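Local coordinates for protein beta-L-arabinobiosidase (Bacteroides thetaiotaomicron, PDB 5MQR) that probably hydrolyses arabinofuranosyl linkages in plant pectin for a gut bacterium, joining a propeller, a carbohydrate-binding-like domain and a glycosidase domain in one chain, at residues Leu56-Arg61 and Lys453-Tyr458; Glu354-Arg359 and Asn432-Val437; Leu448-Lys453 and Phe569-Met574; Leu350-Ile355 and Tyr391-Glu396. One frame throughout, in Å; residues are numbered along the deposited sequence.

Contact 1 of 4, residues Leu56-Arg61 and Lys453-Tyr458. With CA (calcium ion), chain J.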
loop_
_atom_site.group_PDB
_atom_site.type_symbol
_atom_site.label_atom_id
_atom_site.label_comp_id
_atom_site.label_asym_id
_atom_site.label_seq_id
_atom_site.Cartn_x
_atom_site.Cartn_y
_atom_site.Cartn_z
ATOM N N LEU A 56 18.233 23.768 6.527
ATOM C CA LEU A 56 17.782 24.994 7.128
ATOM C C LEU A 56 18.941 25.963 7.357
ATOM O O LEU A 56 18.784 27.142 7.098
ATOM C CB LEU A 56 17.100 24.690 8.466
ATOM C CG LEU A 56 15.605 24.464 8.409
ATOM C CD1 LEU A 56 15.271 23.340 7.454
ATOM C CD2 LEU A 56 15.055 24.177 9.794
ATOM N N VAL A 57 20.061 25.461 7.891
ATOM C CA VAL A 57 21.236 26.285 8.204
ATOM C C VAL A 57 22.511 25.657 7.631
ATOM O O VAL A 57 22.809 24.495 7.904
ATOM C CB VAL A 57 21.417 26.477 9.729
ATOM C CG1 VAL A 57 22.581 27.410 9.991
ATOM C CG2 VAL A 57 20.132 27.004 10.382
ATOM N N ARG A 58 23.237 26.432 6.825
ATOM C CA ARG A 58 24.498 26.011 6.229
ATOM C C ARG A 58 25.599 26.840 6.841
ATOM O O ARG A 58 25.731 28.024 6.531
ATOM C CB ARG A 58 24.490 26.201 4.700
ATOM C CG ARG A 58 25.729 25.679 3.977
ATOM C CD ARG A 58 25.759 26.083 2.513
ATOM N NE ARG A 58 26.893 25.397 1.864
ATOM C CZ ARG A 58 28.173 25.747 1.993
ATOM N NH1 ARG A 58 28.506 26.822 2.706
ATOM N NH2 ARG A 58 29.129 25.023 1.398
ATOM N N ALA A 59 26.390 26.217 7.706
ATOM C CA ALA A 59 27.466 26.925 8.432
ATOM C C ALA A 59 28.454 27.569 7.474
ATOM O O ALA A 59 28.831 26.958 6.472
ATOM C CB ALA A 59 28.203 25.976 9.366
ATOM N N ASN A 60 28.869 28.792 7.781
ATOM C CA ASN A 60 29.901 29.475 6.993
ATOM C C ASN A 60 30.599 30.511 7.834
ATOM O O ASN A 60 30.060 31.592 8.054
ATOM C CB ASN A 60 29.269 30.135 5.767
ATOM C CG ASN A 60 30.278 30.471 4.676
ATOM O OD1 ASN A 60 31.406 30.930 4.932
ATOM N ND2 ASN A 60 29.863 30.256 3.436
ATOM N N ARG A 61 31.808 30.190 8.284
ATOM C CA ARG A 61 32.615 31.108 9.094
ATOM C C ARG A 61 33.117 32.328 8.316
ATOM O O ARG A 61 33.223 33.428 8.867
ATOM C CB ARG A 61 33.810 30.368 9.692
ATOM C CG ARG A 61 34.683 31.218 10.629
ATOM C CD ARG A 61 35.880 30.408 11.098
ATOM N NE ARG A 61 35.443 29.159 11.711
ATOM C CZ ARG A 61 36.117 28.009 11.732
ATOM N NH1 ARG A 61 37.310 27.874 11.172
ATOM N NH2 ARG A 61 35.563 26.950 12.332
ATOM N N LYS A 453 25.589 25.581 -6.458
ATOM C CA LYS A 453 26.763 26.435 -6.313
ATOM C C LYS A 453 27.577 26.027 -5.102
ATOM O O LYS A 453 28.390 26.806 -4.625
ATOM C CB LYS A 453 26.372 27.916 -6.222
ATOM C CG LYS A 453 25.538 28.244 -5.001
ATOM C CD LYS A 453 25.289 29.733 -4.862
ATOM C CE LYS A 453 24.358 30.279 -5.916
ATOM N NZ LYS A 453 23.708 31.515 -5.385
ATOM N N ASP A 454 27.392 24.795 -4.644
ATOM C CA ASP A 454 27.993 24.337 -3.412
ATOM C C ASP A 454 29.150 23.435 -3.769
ATOM O O ASP A 454 28.925 22.377 -4.329
ATOM C CB ASP A 454 26.967 23.557 -2.570
ATOM C CG ASP A 454 27.442 23.324 -1.122
ATOM O OD1 ASP A 454 28.680 23.252 -0.893
ATOM O OD2 ASP A 454 26.566 23.260 -0.208
ATOM N N PRO A 455 30.388 23.808 -3.391
ATOM C CA PRO A 455 31.530 22.922 -3.656
ATOM C C PRO A 455 31.540 21.635 -2.878
ATOM O O PRO A 455 32.336 20.752 -3.198
ATOM C CB PRO A 455 32.743 23.750 -3.198
ATOM C CG PRO A 455 32.247 25.154 -3.117
ATOM C CD PRO A 455 30.817 25.039 -2.709
ATOM N N PHE A 456 30.713 21.560 -1.839
ATOM C CA PHE A 456 30.715 20.442 -0.925
ATOM C C PHE A 456 29.412 19.634 -0.906
ATOM O O PHE A 456 29.268 18.736 -0.105
ATOM C CB PHE A 456 31.078 20.960 0.474
ATOM C CG PHE A 456 32.418 21.626 0.517
ATOM C CD1 PHE A 456 33.589 20.858 0.531
ATOM C CD2 PHE A 456 32.519 23.000 0.473
ATOM C CE1 PHE A 456 34.835 21.453 0.525
ATOM C CE2 PHE A 456 33.768 23.605 0.478
ATOM C CZ PHE A 456 34.923 22.831 0.506
ATOM N N ASP A 457 28.474 19.923 -1.784
ATOM C CA ASP A 457 27.210 19.191 -1.802
ATOM C C ASP A 457 26.577 19.339 -3.182
ATOM O O ASP A 457 27.140 20.017 -4.050
ATOM C CB ASP A 457 26.263 19.685 -0.665
ATOM C CG ASP A 457 25.483 18.533 0.007
ATOM O OD1 ASP A 457 25.222 17.511 -0.682
ATOM O OD2 ASP A 457 25.151 18.650 1.211
ATOM N N TYR A 458 25.424 18.696 -3.380
ATOM C CA TYR A 458 24.724 18.724 -4.645
ATOM C C TYR A 458 23.231 18.661 -4.419
ATOM O O TYR A 458 22.788 18.330 -3.309
ATOM C CB TYR A 458 25.176 17.559 -5.529
ATOM C CG TYR A 458 25.368 16.252 -4.801
ATOM C CD1 TYR A 458 24.266 15.526 -4.274
ATOM C CD2 TYR A 458 26.636 15.708 -4.661
ATOM C CE1 TYR A 458 24.466 14.313 -3.610
ATOM C CE2 TYR A 458 26.838 14.495 -4.020
ATOM C CZ TYR A 458 25.764 13.802 -3.501
ATOM O OH TYR A 458 26.029 12.612 -2.887
HETATM CA CA CA J . 28.234 20.850 -5.988
HETATM O O HOH W 1 30.176 19.661 -5.049
HETATM O O HOH W 2 28.420 18.763 -7.214
#

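Contact 2 of 4, residues Glu354-Arg359 and Asn432-Val437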
loop_
_atom_site.group_PDB
_atom_site.type_symbol
_atom_site.label_atom_id
_atom_site.label_comp_id
_atom_site.label_asym_id
_atom_site.label_seq_id
_atom_site.Cartn_x
_atom_site.Cartn_y
_atom_site.Cartn_z
ATOM N N GLU A 354 22.554 10.833 2.605
ATOM C CA GLU A 354 23.708 11.625 2.154
ATOM C C GLU A 354 24.542 12.099 3.352
ATOM O O GLU A 354 24.019 12.256 4.464
ATOM C CB GLU A 354 23.202 12.844 1.377
ATOM C CG GLU A 354 22.388 12.501 0.130
ATOM C CD GLU A 354 23.249 11.921 -0.988
ATOM O OE1 GLU A 354 24.439 12.305 -1.089
ATOM O OE2 GLU A 354 22.745 11.093 -1.791
ATOM N N ILE A 355 25.841 12.302 3.136
ATOM C CA ILE A 355 26.687 12.914 4.142
ATOM C C ILE A 355 27.484 14.022 3.458
ATOM O O ILE A 355 28.481 13.758 2.756
ATOM C CB ILE A 355 27.657 11.923 4.833
ATOM C CG1 ILE A 355 26.921 10.718 5.436
ATOM C CG2 ILE A 355 28.475 12.636 5.920
ATOM C CD1 ILE A 355 27.850 9.662 6.007
ATOM N N THR A 356 27.036 15.257 3.667
ATOM C CA THR A 356 27.830 16.438 3.382
ATOM C C THR A 356 29.216 16.243 4.029
ATOM O O THR A 356 29.291 15.745 5.155
ATOM C CB THR A 356 27.164 17.689 3.993
ATOM O OG1 THR A 356 25.765 17.702 3.667
ATOM C CG2 THR A 356 27.800 18.955 3.466
ATOM N N PRO A 357 30.308 16.586 3.323
ATOM C CA PRO A 357 31.598 16.601 4.018
ATOM C C PRO A 357 31.597 17.646 5.159
ATOM O O PRO A 357 31.021 18.717 4.986
ATOM C CB PRO A 357 32.606 16.985 2.928
ATOM C CG PRO A 357 31.865 17.127 1.662
ATOM C CD PRO A 357 30.401 17.139 1.966
HETATM N N MSE A 358 32.204 17.315 6.321
HETATM C CA MSE A 358 32.356 18.295 7.387
HETATM C C MSE A 358 33.404 19.290 6.951
HETATM O O MSE A 358 34.557 18.939 6.735
HETATM C CB MSE A 358 32.796 17.628 8.679
HETATM C CG MSE A 358 32.852 18.587 9.877
HETATM SE SE MSE A 358 33.702 17.674 11.401
HETATM C CE MSE A 358 32.475 16.162 11.675
ATOM N N ARG A 359 33.020 20.534 6.791
ATOM C CA ARG A 359 33.819 21.646 6.315
ATOM C C ARG A 359 34.704 22.232 7.398
ATOM O O ARG A 359 35.822 22.648 7.102
ATOM C CB ARG A 359 32.923 22.703 5.676
ATOM C CG ARG A 359 32.134 22.131 4.490
ATOM C CD ARG A 359 31.240 23.144 3.798
ATOM N NE ARG A 359 30.327 23.873 4.666
ATOM C CZ ARG A 359 29.204 23.389 5.195
ATOM N NH1 ARG A 359 28.842 22.116 5.024
ATOM N NH2 ARG A 359 28.449 24.185 5.930
ATOM N N ASN A 432 11.307 12.116 -4.043
ATOM C CA ASN A 432 12.255 12.253 -2.944
ATOM C C ASN A 432 13.219 13.368 -3.305
ATOM O O ASN A 432 13.705 13.418 -4.424
ATOM C CB ASN A 432 12.963 10.935 -2.708
ATOM C CG ASN A 432 12.005 9.883 -2.172
ATOM O OD1 ASN A 432 10.947 9.630 -2.760
ATOM N ND2 ASN A 432 12.321 9.336 -1.021
ATOM N N ILE A 433 13.417 14.301 -2.382
ATOM C CA ILE A 433 14.114 15.536 -2.658
ATOM C C ILE A 433 15.163 15.763 -1.558
ATOM O O ILE A 433 14.879 15.639 -0.366
ATOM C CB ILE A 433 13.107 16.707 -2.751
ATOM C CG1 ILE A 433 12.241 16.566 -3.998
ATOM C CG2 ILE A 433 13.818 18.048 -2.816
ATOM C CD1 ILE A 433 11.136 17.585 -4.059
ATOM N N TYR A 434 16.372 16.089 -2.003
ATOM C CA TYR A 434 17.505 16.438 -1.169
ATOM C C TYR A 434 17.912 17.840 -1.604
ATOM O O TYR A 434 18.370 18.018 -2.730
ATOM C CB TYR A 434 18.638 15.436 -1.426
ATOM C CG TYR A 434 19.892 15.731 -0.646
ATOM C CD1 TYR A 434 19.965 15.473 0.726
ATOM C CD2 TYR A 434 21.007 16.253 -1.272
ATOM C CE1 TYR A 434 21.128 15.736 1.445
ATOM C CE2 TYR A 434 22.158 16.521 -0.559
ATOM C CZ TYR A 434 22.220 16.270 0.799
ATOM O OH TYR A 434 23.368 16.570 1.508
ATOM N N SER A 435 17.733 18.828 -0.722
ATOM C CA SER A 435 17.807 20.236 -1.097
ATOM C C SER A 435 18.659 21.066 -0.107
ATOM O O SER A 435 18.132 21.663 0.838
ATOM C CB SER A 435 16.400 20.803 -1.263
ATOM O OG SER A 435 16.460 22.079 -1.853
ATOM N N PRO A 436 19.999 21.058 -0.306
ATOM C CA PRO A 436 20.897 21.943 0.455
ATOM C C PRO A 436 20.661 23.399 0.090
ATOM O O PRO A 436 20.199 23.678 -1.006
ATOM C CB PRO A 436 22.305 21.479 0.022
ATOM C CG PRO A 436 22.112 20.107 -0.516
ATOM C CD PRO A 436 20.770 20.151 -1.177
ATOM N N VAL A 437 20.969 24.311 1.009
ATOM C CA VAL A 437 20.712 25.760 0.806
ATOM C C VAL A 437 21.405 26.258 -0.475
ATOM O O VAL A 437 20.816 27.030 -1.233
ATOM C CB VAL A 437 21.140 26.627 2.033
ATOM C CG1 VAL A 437 20.791 28.115 1.824
ATOM C CG2 VAL A 437 20.438 26.145 3.291
HETATM O O HOH W 3 23.824 15.647 4.035
#

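Contact 3 of 4, residues Leu448-Lys453 and Phe569-Met574. With CA (calcium ion), chain J.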
loop_
_atom_site.group_PDB
_atom_site.type_symbol
_atom_site.label_atom_id
_atom_site.label_comp_id
_atom_site.label_asym_id
_atom_site.label_seq_id
_atom_site.Cartn_x
_atom_site.Cartn_y
_atom_site.Cartn_z
ATOM N N LEU A 448 11.139 20.776 -13.107
ATOM C CA LEU A 448 11.779 20.528 -11.819
ATOM C C LEU A 448 13.235 20.957 -11.973
ATOM O O LEU A 448 13.938 20.421 -12.832
ATOM C CB LEU A 448 11.703 19.058 -11.455
ATOM C CG LEU A 448 12.323 18.635 -10.119
ATOM C CD1 LEU A 448 11.750 19.394 -8.922
ATOM C CD2 LEU A 448 12.104 17.148 -9.947
ATOM N N LYS A 449 13.673 21.931 -11.176
ATOM C CA LYS A 449 15.004 22.542 -11.349
ATOM C C LYS A 449 15.930 22.133 -10.226
ATOM O O LYS A 449 15.545 22.148 -9.067
ATOM C CB LYS A 449 14.916 24.065 -11.381
ATOM C CG LYS A 449 16.131 24.767 -11.984
ATOM C CD LYS A 449 16.232 26.277 -11.737
ATOM C CE LYS A 449 14.912 26.958 -11.473
ATOM N NZ LYS A 449 14.934 28.416 -11.632
ATOM N N LEU A 450 17.152 21.772 -10.612
ATOM C CA LEU A 450 18.228 21.490 -9.710
ATOM C C LEU A 450 19.272 22.584 -9.912
ATOM O O LEU A 450 19.758 22.761 -11.027
ATOM C CB LEU A 450 18.835 20.140 -10.057
ATOM C CG LEU A 450 17.933 18.937 -9.764
ATOM C CD1 LEU A 450 16.781 18.844 -10.735
ATOM C CD2 LEU A 450 18.745 17.652 -9.835
ATOM N N GLN A 451 19.608 23.308 -8.844
ATOM C CA GLN A 451 20.692 24.289 -8.864
ATOM C C GLN A 451 21.804 23.830 -7.923
ATOM O O GLN A 451 21.541 23.097 -6.986
ATOM C CB GLN A 451 20.183 25.659 -8.460
ATOM C CG GLN A 451 19.219 26.281 -9.456
ATOM C CD GLN A 451 18.598 27.580 -8.952
ATOM O OE1 GLN A 451 17.998 27.623 -7.874
ATOM N NE2 GLN A 451 18.730 28.642 -9.734
ATOM N N ASP A 452 23.046 24.230 -8.221
ATOM C CA ASP A 452 24.226 23.820 -7.473
ATOM C C ASP A 452 25.363 24.877 -7.566
ATOM O O ASP A 452 26.013 25.028 -8.621
ATOM C CB ASP A 452 24.716 22.469 -8.001
ATOM C CG ASP A 452 25.783 21.811 -7.113
ATOM O OD1 ASP A 452 26.417 22.462 -6.265
ATOM O OD2 ASP A 452 26.038 20.608 -7.292
ATOM N N LYS A 453 25.589 25.581 -6.458
ATOM C CA LYS A 453 26.763 26.435 -6.313
ATOM C C LYS A 453 27.577 26.027 -5.102
ATOM O O LYS A 453 28.390 26.806 -4.625
ATOM C CB LYS A 453 26.372 27.916 -6.222
ATOM C CG LYS A 453 25.538 28.244 -5.001
ATOM C CD LYS A 453 25.289 29.733 -4.862
ATOM C CE LYS A 453 24.358 30.279 -5.916
ATOM N NZ LYS A 453 23.708 31.515 -5.385
ATOM N N PHE A 569 18.506 11.778 -10.006
ATOM C CA PHE A 569 19.127 12.881 -10.734
ATOM C C PHE A 569 19.935 13.640 -9.677
ATOM O O PHE A 569 19.356 14.136 -8.685
ATOM C CB PHE A 569 18.076 13.786 -11.399
ATOM C CG PHE A 569 17.136 13.075 -12.357
ATOM C CD1 PHE A 569 16.100 12.299 -11.888
ATOM C CD2 PHE A 569 17.254 13.249 -13.722
ATOM C CE1 PHE A 569 15.227 11.660 -12.757
ATOM C CE2 PHE A 569 16.383 12.629 -14.605
ATOM C CZ PHE A 569 15.360 11.840 -14.128
ATOM N N ARG A 570 21.261 13.717 -9.868
ATOM C CA ARG A 570 22.169 14.269 -8.859
ATOM C C ARG A 570 23.197 15.198 -9.509
ATOM O O ARG A 570 23.851 14.802 -10.481
ATOM C CB ARG A 570 22.900 13.111 -8.170
ATOM C CG ARG A 570 23.809 13.521 -7.031
ATOM C CD ARG A 570 24.630 12.363 -6.481
ATOM N NE ARG A 570 25.040 11.433 -7.524
ATOM C CZ ARG A 570 24.562 10.205 -7.705
ATOM N NH1 ARG A 570 23.657 9.690 -6.890
ATOM N NH2 ARG A 570 25.004 9.477 -8.733
ATOM N N THR A 571 23.388 16.398 -8.961
ATOM C CA THR A 571 24.281 17.386 -9.610
ATOM C C THR A 571 25.743 17.242 -9.159
ATOM O O THR A 571 26.441 18.223 -8.991
ATOM C CB THR A 571 23.807 18.840 -9.372
ATOM O OG1 THR A 571 23.961 19.172 -7.993
ATOM C CG2 THR A 571 22.338 19.002 -9.790
ATOM N N GLY A 572 26.199 16.014 -8.967
ATOM C CA GLY A 572 27.535 15.736 -8.428
ATOM C C GLY A 572 27.832 14.250 -8.362
ATOM O O GLY A 572 26.954 13.413 -8.560
ATOM N N GLU A 573 29.080 13.929 -8.067
ATOM C CA GLU A 573 29.497 12.555 -7.862
ATOM C C GLU A 573 29.336 12.260 -6.393
ATOM O O GLU A 573 29.570 13.135 -5.556
ATOM C CB GLU A 573 30.968 12.383 -8.259
ATOM C CG GLU A 573 31.246 12.803 -9.688
ATOM C CD GLU A 573 32.696 12.665 -10.089
ATOM O OE1 GLU A 573 33.387 13.704 -10.104
ATOM O OE2 GLU A 573 33.131 11.525 -10.386
HETATM N N MSE A 574 28.984 11.021 -6.070
HETATM C CA MSE A 574 28.971 10.562 -4.683
HETATM C C MSE A 574 30.351 10.547 -4.129
HETATM O O MSE A 574 31.295 10.234 -4.831
HETATM C CB MSE A 574 28.393 9.157 -4.528
HETATM C CG MSE A 574 26.880 9.297 -4.349
HETATM SE SE MSE A 574 25.909 7.630 -4.752
HETATM C CE MSE A 574 26.894 6.830 -6.279
HETATM CA CA CA J . 28.234 20.850 -5.988
HETATM O O HOH W 2 28.420 18.763 -7.214
HETATM O O HOH W 1 30.176 19.661 -5.049
#

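Contact 4 of 4, residues Leu350-Ile355 and Tyr391-Glu396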
loop_
_atom_site.group_PDB
_atom_site.type_symbol
_atom_site.label_atom_id
_atom_site.label_comp_id
_atom_site.label_asym_id
_atom_site.label_seq_id
_atom_site.Cartn_x
_atom_site.Cartn_y
_atom_site.Cartn_z
ATOM N N LEU A 350 15.154 4.267 4.445
ATOM C CA LEU A 350 15.956 5.492 4.501
ATOM C C LEU A 350 15.114 6.753 4.645
ATOM O O LEU A 350 14.048 6.898 4.014
ATOM C CB LEU A 350 16.788 5.607 3.226
ATOM C CG LEU A 350 17.861 6.707 3.203
ATOM C CD1 LEU A 350 19.001 6.312 4.133
ATOM C CD2 LEU A 350 18.320 6.869 1.768
ATOM N N VAL A 351 15.599 7.661 5.487
ATOM C CA VAL A 351 15.103 9.034 5.552
ATOM C C VAL A 351 16.152 9.933 4.891
ATOM O O VAL A 351 15.840 10.586 3.913
ATOM C CB VAL A 351 14.835 9.484 6.999
ATOM C CG1 VAL A 351 14.479 10.969 7.058
ATOM C CG2 VAL A 351 13.722 8.641 7.610
ATOM N N HIS A 352 17.383 9.924 5.401
ATOM C CA HIS A 352 18.469 10.767 4.895
ATOM C C HIS A 352 19.732 9.918 4.744
ATOM O O HIS A 352 20.261 9.410 5.724
ATOM C CB HIS A 352 18.676 11.949 5.854
ATOM C CG HIS A 352 19.723 12.933 5.423
ATOM N ND1 HIS A 352 19.445 14.265 5.209
ATOM C CD2 HIS A 352 21.060 12.798 5.255
ATOM C CE1 HIS A 352 20.563 14.900 4.897
ATOM N NE2 HIS A 352 21.553 14.028 4.908
ATOM N N GLY A 353 20.189 9.753 3.504
ATOM C CA GLY A 353 21.296 8.857 3.173
ATOM C C GLY A 353 22.542 9.504 2.631
ATOM O O GLY A 353 23.484 8.805 2.264
ATOM N N GLU A 354 22.554 10.833 2.605
ATOM C CA GLU A 354 23.708 11.625 2.154
ATOM C C GLU A 354 24.542 12.099 3.352
ATOM O O GLU A 354 24.019 12.256 4.464
ATOM C CB GLU A 354 23.202 12.844 1.377
ATOM C CG GLU A 354 22.388 12.501 0.130
ATOM C CD GLU A 354 23.249 11.921 -0.988
ATOM O OE1 GLU A 354 24.439 12.305 -1.089
ATOM O OE2 GLU A 354 22.745 11.093 -1.791
ATOM N N ILE A 355 25.841 12.302 3.136
ATOM C CA ILE A 355 26.687 12.914 4.142
ATOM C C ILE A 355 27.484 14.022 3.458
ATOM O O ILE A 355 28.481 13.758 2.756
ATOM C CB ILE A 355 27.657 11.923 4.833
ATOM C CG1 ILE A 355 26.921 10.718 5.436
ATOM C CG2 ILE A 355 28.475 12.636 5.920
ATOM C CD1 ILE A 355 27.850 9.662 6.007
ATOM N N TYR A 391 17.164 17.319 12.742
ATOM C CA TYR A 391 18.467 16.664 12.961
ATOM C C TYR A 391 19.602 17.589 12.462
ATOM O O TYR A 391 19.349 18.531 11.719
ATOM C CB TYR A 391 18.546 15.310 12.253
ATOM C CG TYR A 391 18.258 15.323 10.769
ATOM C CD1 TYR A 391 16.954 15.316 10.296
ATOM C CD2 TYR A 391 19.295 15.283 9.822
ATOM C CE1 TYR A 391 16.674 15.304 8.936
ATOM C CE2 TYR A 391 19.012 15.281 8.443
ATOM C CZ TYR A 391 17.689 15.299 8.013
ATOM O OH TYR A 391 17.361 15.281 6.660
ATOM N N SER A 392 20.824 17.334 12.900
ATOM C CA SER A 392 21.963 18.069 12.382
ATOM C C SER A 392 22.716 17.125 11.479
ATOM O O SER A 392 22.502 15.912 11.511
ATOM C CB SER A 392 22.856 18.591 13.519
ATOM O OG SER A 392 23.729 17.599 14.046
ATOM N N VAL A 393 23.567 17.683 10.641
ATOM C CA VAL A 393 24.503 16.867 9.880
ATOM C C VAL A 393 25.885 17.328 10.277
ATOM O O VAL A 393 26.195 18.520 10.165
ATOM C CB VAL A 393 24.283 16.976 8.364
ATOM C CG1 VAL A 393 25.440 16.342 7.596
ATOM C CG2 VAL A 393 22.945 16.337 7.989
ATOM N N ASN A 394 26.703 16.378 10.735
ATOM C CA ASN A 394 28.076 16.633 11.214
ATOM C C ASN A 394 28.174 17.562 12.417
ATOM O O ASN A 394 29.248 18.084 12.682
ATOM C CB ASN A 394 28.956 17.214 10.081
ATOM C CG ASN A 394 29.025 16.323 8.873
ATOM O OD1 ASN A 394 29.091 15.112 8.987
ATOM N ND2 ASN A 394 29.036 16.922 7.707
ATOM N N LYS A 395 27.083 17.791 13.147
ATOM C CA LYS A 395 27.036 18.894 14.141
ATOM C C LYS A 395 27.486 20.224 13.529
ATOM O O LYS A 395 28.160 21.034 14.178
ATOM C CB LYS A 395 27.878 18.595 15.368
ATOM C CG LYS A 395 27.764 17.165 15.867
ATOM C CD LYS A 395 28.230 17.069 17.324
ATOM C CE LYS A 395 28.171 15.629 17.795
ATOM N NZ LYS A 395 28.864 15.388 19.100
ATOM N N GLU A 396 27.063 20.457 12.291
ATOM C CA GLU A 396 27.527 21.618 11.508
ATOM C C GLU A 396 26.389 22.328 10.788
ATOM O O GLU A 396 26.255 23.551 10.866
ATOM C CB GLU A 396 28.578 21.156 10.500
ATOM C CG GLU A 396 29.204 22.274 9.673
ATOM C CD GLU A 396 30.472 21.837 8.947
ATOM O OE1 GLU A 396 31.517 21.721 9.620
ATOM O OE2 GLU A 396 30.427 21.614 7.712
#

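Contact 1 of 4, residues Leu56-Arg61 and Lys453-Tyr458
Arg58 and Asp454 reach toward each other from opposite directions, and the guanidinium takes the carboxylate side-on in a two-nitrogen salt bridge. Arg58 NE donates to Asp454 OD2 (3.0 Å) along a nearly straight line, 166° at the hydrogen, and Arg58 NH2 donates to Asp454 OD1 at 2.9 Å. The two flat groups are far from coplanar: their planes stand 63° apart, and both carboxylate oxygens are met from above their plane. An extended arginine chain, with CG anti to the backbone N (chi1 -175°), carries the guanidinium across to the 453-458 loop. At its edge lies the rim of the Phe456 ring, where NH2 and CD2 are 4.1 Å apart.

Asp454 OD1 has a second donor. The backbone N of Phe456 comes in at 2.8 Å from the face opposite Arg58 NH2, closing an Asx turn over the start of the type I turn 454-457. Two carbonyls of that turn, Asp454 O and Asp457 O, each bind the calcium ion at 2.4 Å, and Asp452, Glu597 and two waters complete its shell. The carboxylate of Asp454 thus shapes the calcium loop without touching the metal. Arg58 probably balances its charge and favours the ionised form, and the salt bridge ties the calcium-binding turn to the N-terminal part of the chain.

Contact 2 of 4, residues Glu354-Arg359 and Asn432-Val437
Tyr434 OH is held by two partners beside Thr356: water 3 donates to it at 2.7 Å, and Asp457 OD2, in the calcium-binding loop, is hydrogen-bonded to it as well. The same water donates to Thr356 OG1 (2.9 Å), so it bridges the two hydroxyls, which are themselves 3.4 Å apart. Asp457 OD2 also bonds Thr356 OG1, giving the pair a shared carboxylate as well as a shared water. The water lies in the plane of the Tyr434 ring, at its hydroxyl edge.

The ring itself is a platform for Glu354. Glu354 CG sits over its centre in a CH-pi contact, 3.7 Å from the centroid and 12° off the normal, while Glu354 CB approaches Tyr434 CE1 to 3.6 Å. A bend at chi2 (-71°) turns the carboxylate off the ring toward Tyr458 OH and Lys460 NZ, which bond its two oxygens. A leucine in place of Tyr434 would probably leave water 3 and Asp457 OD2 each with only the Thr356 hydroxyl of the two they now share, and deprive the Glu354 methylenes of a flat surface to lie on.

Tyr434 stands on strand 431-435, between strands 52-57 and 460-468 of the large mixed sheet. Loop 354-359, on its way from strand 349-350 to strand 387-393, passes over this part of the sheet.

Contact 3 of 4, residues Leu448-Lys453 and Phe569-Met574
Asp452 chelates the calcium ion with both carboxylate oxygens, OD1 at 2.4 Å and OD2 at 2.6 Å, and OD2 also accepts a short hydrogen bond from Thr571 OG1 (2.6 Å). The hydroxyl arrives on the anti side of the carboxylate, 29° out of its plane. Thr571 serves the metal a second time: its carbonyl O takes a hydrogen bond of 2.7 Å from water 2, itself a calcium ligand. With chi1 at 68°, OG1 lies between the backbone N and the carbonyl carbon, facing Asp452, while CG2 is sent to Leu450 CB, 3.7 Å away.

The partners come from the two sheets of a beta sandwich, strand 447-452 from one and the end of strand 564-570 from the other, and the calcium lies at the rim where they meet. Inward from it, Leu450 CD2 packs at 4.2 Å on Phe569 CB. A valine in place of Thr571 would probably leave Asp452 OD2 without this donor and the backbone N of Ala459 without the hydroxyl that accepts from it.

Beyond Thr571 the chain is steadied by Arg570, whose NE bonds Gly572 O (2.9 Å) in the guanidinium plane; Asp490 holds NH2 of the same arginine by a salt bridge.

Contact 4 of 4, residues Leu350-Ile355 and Tyr391-Glu396
His352, in a classic beta bulge where it and Val351 both face Leu334, turns its ring against Tyr391 at a corner of the propeller-like part of the chain. His352 ND1 and Tyr391 OH share a hydrogen bond of 2.7 Å in which either may be the donor. The rings form an offset edge-to-face pair, the edge of Tyr391 toward the face of His352, with centroids 5.2 Å apart and planes at 79°. Tyr391 takes the less usual first torsion, chi1 55°, setting its ring between the backbone N and the carbonyl carbon; its hydroxyl also bonds Ser401 OG on strand 397-403.

Strand 387-393 forms a hairpin with strand 397-403, and beyond strand 349-350 of the preceding four-stranded sheet residues 352-355 run in nearly the same direction as residues 391-394, 16° apart. This is consistent with the passage between adjacent propeller blades. Further along, Val393 CG2 lies 4.1 Å from His352 NE2.

At the hairpin turn, where Asn394 and Lys395 both adopt the left-handed helical backbone conformation (positive phi), Glu396 N bonds Val393 O (3.0 Å). Asn394 OD1 comes to 4.0 Å from Ile355 CG2, the two side chains crossing at about a right angle; the same oxygen accepts from Gly368 N, while Asn394 ND2 donates to Thr356 O.

All four contacts reach the long mixed sheet that runs from the propeller-like part into the carbohydrate-binding-like domain. Contact 2 lies in the middle, its centre about 7 Å from that of contact 4, 8 Å from contact 1 and 11 Å from contact 3; contacts 3 and 4 are the farthest apart, about 17 Å between centres. Contacts 2 and 4 start from the same piece of chain and are nested inside the loop closed by contact 1, whereas contacts 1 and 3 cross along the chain, share Lys453 and surround one calcium ion. Asp457 and Tyr458 reach contact 2, so the metal loop is linked to the propeller connections, consistent with a rigid interface between the two domains.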